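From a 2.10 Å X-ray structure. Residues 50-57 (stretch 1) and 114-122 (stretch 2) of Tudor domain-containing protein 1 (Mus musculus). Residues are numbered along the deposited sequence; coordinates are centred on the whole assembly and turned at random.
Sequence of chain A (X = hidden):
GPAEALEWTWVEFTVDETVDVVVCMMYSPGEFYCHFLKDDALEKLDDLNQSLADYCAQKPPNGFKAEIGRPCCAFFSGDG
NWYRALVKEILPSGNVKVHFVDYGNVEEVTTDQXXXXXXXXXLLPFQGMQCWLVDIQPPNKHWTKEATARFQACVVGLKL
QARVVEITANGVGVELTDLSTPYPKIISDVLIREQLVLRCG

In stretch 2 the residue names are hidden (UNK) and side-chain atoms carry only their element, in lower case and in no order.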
# COMPACT_ATOMS: atom_id res chain seq x y z
N GLN A 50 18.11 16.16 14.65
CA GLN A 50 19.21 16.23 15.58
C GLN A 50 18.70 15.91 16.98
O GLN A 50 19.28 15.09 17.69
CB GLN A 50 19.87 17.62 15.53
CG GLN A 50 20.94 17.82 16.57
CD GLN A 50 21.96 16.72 16.55
OE1 GLN A 50 22.68 16.59 15.57
NE2 GLN A 50 22.03 15.91 17.63
N SER A 51 17.60 16.52 17.38
CA SER A 51 17.04 16.27 18.70
C SER A 51 16.62 14.81 18.88
O SER A 51 16.70 14.28 19.98
CB SER A 51 15.87 17.20 18.99
OG SER A 51 16.33 18.53 19.19
N LEU A 52 16.17 14.17 17.79
CA LEU A 52 15.77 12.76 17.84
C LEU A 52 16.98 11.85 17.97
O LEU A 52 16.88 10.79 18.57
CB LEU A 52 14.98 12.33 16.58
CG LEU A 52 13.56 12.87 16.36
CD1 LEU A 52 12.86 12.09 15.25
CD2 LEU A 52 12.72 12.85 17.63
N ALA A 53 18.11 12.24 17.35
CA ALA A 53 19.34 11.46 17.48
C ALA A 53 19.80 11.43 18.94
O ALA A 53 20.18 10.39 19.46
CB ALA A 53 20.45 12.04 16.62
N ASP A 54 19.77 12.57 19.60
CA ASP A 54 20.20 12.67 21.00
C ASP A 54 19.26 11.86 21.89
O ASP A 54 19.70 11.04 22.68
CB ASP A 54 20.25 14.14 21.44
CG ASP A 54 21.20 14.97 20.60
OD1 ASP A 54 22.04 14.41 19.88
OD2 ASP A 54 21.11 16.21 20.63
N TYR A 55 17.96 12.08 21.71
CA TYR A 55 16.93 11.42 22.49
C TYR A 55 17.01 9.91 22.29
O TYR A 55 16.98 9.15 23.27
CB TYR A 55 15.54 11.96 22.09
CG TYR A 55 14.37 11.07 22.47
CD1 TYR A 55 13.91 11.00 23.79
CD2 TYR A 55 13.72 10.32 21.50
CE1 TYR A 55 12.85 10.17 24.13
CE2 TYR A 55 12.65 9.50 21.82
CZ TYR A 55 12.22 9.43 23.13
OH TYR A 55 11.16 8.61 23.43
N CYS A 56 17.13 9.47 21.03
CA CYS A 56 17.10 8.04 20.71
C CYS A 56 18.40 7.36 21.12
O CYS A 56 18.42 6.18 21.44
CB CYS A 56 16.84 7.78 19.21
SG CYS A 56 15.09 7.83 18.74
N ALA A 57 19.48 8.13 21.12
CA ALA A 57 20.80 7.61 21.41
C ALA A 57 20.91 6.99 22.78
O ALA A 57 21.77 6.17 22.98
CB ALA A 57 21.84 8.72 21.28
N UNK A 114 12.56 0.51 17.03
CA UNK A 114 11.44 1.37 17.34
C UNK A 114 11.61 1.92 18.76
O UNK A 114 12.06 1.22 19.65
c UNK A 114 10.14 0.56 17.29
c UNK A 114 9.71 0.05 15.92
c UNK A 114 9.44 1.22 14.99
c UNK A 114 8.47 -0.81 16.11
N UNK A 115 11.27 3.19 18.94
CA UNK A 115 11.21 3.81 20.24
C UNK A 115 9.95 4.68 20.30
O UNK A 115 9.53 5.27 19.28
c UNK A 115 12.48 4.65 20.52
c UNK A 115 13.74 3.80 20.61
c UNK A 115 14.94 4.57 21.14
n UNK A 115 16.11 4.36 20.52
o UNK A 115 14.81 5.35 22.09
N UNK A 116 9.32 4.74 21.47
CA UNK A 116 8.20 5.66 21.69
C UNK A 116 8.63 7.10 21.33
O UNK A 116 9.78 7.47 21.52
c UNK A 116 7.71 5.59 23.13
N UNK A 117 7.71 7.88 20.75
CA UNK A 117 7.97 9.30 20.48
C UNK A 117 7.31 10.15 21.58
O UNK A 117 6.36 9.70 22.24
c UNK A 117 8.11 11.37 17.20
c UNK A 117 5.96 9.78 19.00
c UNK A 117 7.48 9.72 19.07
c UNK A 117 8.13 11.06 18.69
N UNK A 118 7.86 11.34 21.83
CA UNK A 118 7.30 12.22 22.83
C UNK A 118 6.61 13.41 22.15
O UNK A 118 7.01 13.82 21.06
c UNK A 118 9.07 11.56 24.58
c UNK A 118 8.05 10.77 25.40
c UNK A 118 10.11 12.16 25.50
c UNK A 118 8.39 12.68 23.79
N UNK A 119 5.55 13.96 22.79
CA UNK A 119 4.76 15.05 22.21
C UNK A 119 5.54 16.26 21.72
O UNK A 119 5.09 16.96 20.80
c UNK A 119 3.86 15.45 23.38
c UNK A 119 4.95 13.45 24.03
c UNK A 119 3.66 14.19 24.14
N UNK A 120 6.70 16.55 22.30
CA UNK A 120 7.43 17.74 21.89
C UNK A 120 8.10 17.56 20.55
O UNK A 120 8.48 18.53 19.91
c UNK A 120 8.47 18.16 22.92
c UNK A 120 9.46 17.08 23.30
n UNK A 120 10.11 16.39 25.52
o UNK A 120 7.96 16.06 24.89
c UNK A 120 9.11 16.46 24.64
N UNK A 121 8.28 16.30 20.14
CA UNK A 121 8.79 15.99 18.82
C UNK A 121 7.71 15.93 17.75
O UNK A 121 8.02 15.64 16.60
c UNK A 121 10.73 14.64 19.77
c UNK A 121 9.54 14.65 18.85
c UNK A 121 12.84 15.57 20.47
c UNK A 121 10.87 13.65 20.73
c UNK A 121 12.96 14.59 21.44
c UNK A 121 11.73 15.59 19.64
c UNK A 121 11.97 13.63 21.58
N UNK A 122 6.46 16.20 18.11
CA UNK A 122 5.34 16.12 17.18
C UNK A 122 4.76 17.50 16.89
O UNK A 122 3.71 17.62 16.26
c UNK A 122 4.51 13.70 17.85
c UNK A 122 4.25 15.21 17.72
c UNK A 122 4.73 13.05 16.49
c UNK A 122 3.32 13.07 18.56

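Position 114 carries four side-chain carbons, forked at the second. None comes near stretch 1. The fork identifies L114, which lies in a strand.

Position 115 has three carbons in a row, the third bearing one oxygen and one nitrogen. Its CA-to-CB bond points toward the helix, and its nitrogen reaches the carbonyl oxygen of C56. That is a glutamine, Q115. Q115 NE2 donates a hydrogen bond to C56 O at 3.1 Å. The N-H...O angle of 169° is nearly straight. OE1 is hydrogen-bonded elsewhere in the structure, so both ends of the amide are used.

Position 116 has a single side-chain carbon. The contact here comes from the backbone, whose carbonyl oxygen meets the Y55 hydroxyl. The lone carbon makes it A116. Y55 OH donates a hydrogen bond to A116 O at 2.6 Å. The carbonyl oxygen lies at the edge of the Y55 ring, near its plane.

Position 117 has four carbons, forked at the first, with one arm two carbons long. Its CA-to-CB bond points sideways, and its closest contact is through the backbone, to the Y55 hydroxyl. This is I117, with I117 CA 4.4 Å from Y55 OH.

Position 118 again has four carbons, but the fork is at the second. One of them packs against the Y55 ring. It is L118. L118 CD1 lies 3.7 Å from Y55 CE1, an apolar contact.

Position 119 has three carbons closing a ring onto the backbone N, as only proline does. P119 begins a 3-10 segment and does not touch the helix.

Position 120 has three carbons, the third carrying one oxygen and one nitrogen. It makes no contact with stretch 1. It is Q120, and it is exposed.

Position 121 has one carbon followed by a six-carbon ring with no further atom on it. The ring touches S51, L52 and Y55. This is F121. L52 CD2 sits over one face of the ring, 3.4 Å from F121 CG and 3.6 Å from the F121 ring centroid, a CH-pi contact. F121 CE2 lies over a face of the Y55 ring, 3.6 Å from Y55 CG. The two ring planes meet obliquely at 50°. S51 CB adds a contact at 3.7 Å to F121 CE1.

Position 122 has four carbons, forked at the second, and is L122. It is buried but out of reach of the helix.

The contact combines apolar packing with two hydrogen bonds. F121 packs against the helix, Y55 also meets L118 and A116, and C56 holds Q115. Together the stretches bury 422 Å².

Stretch 2 114-122: LQAILPQFL
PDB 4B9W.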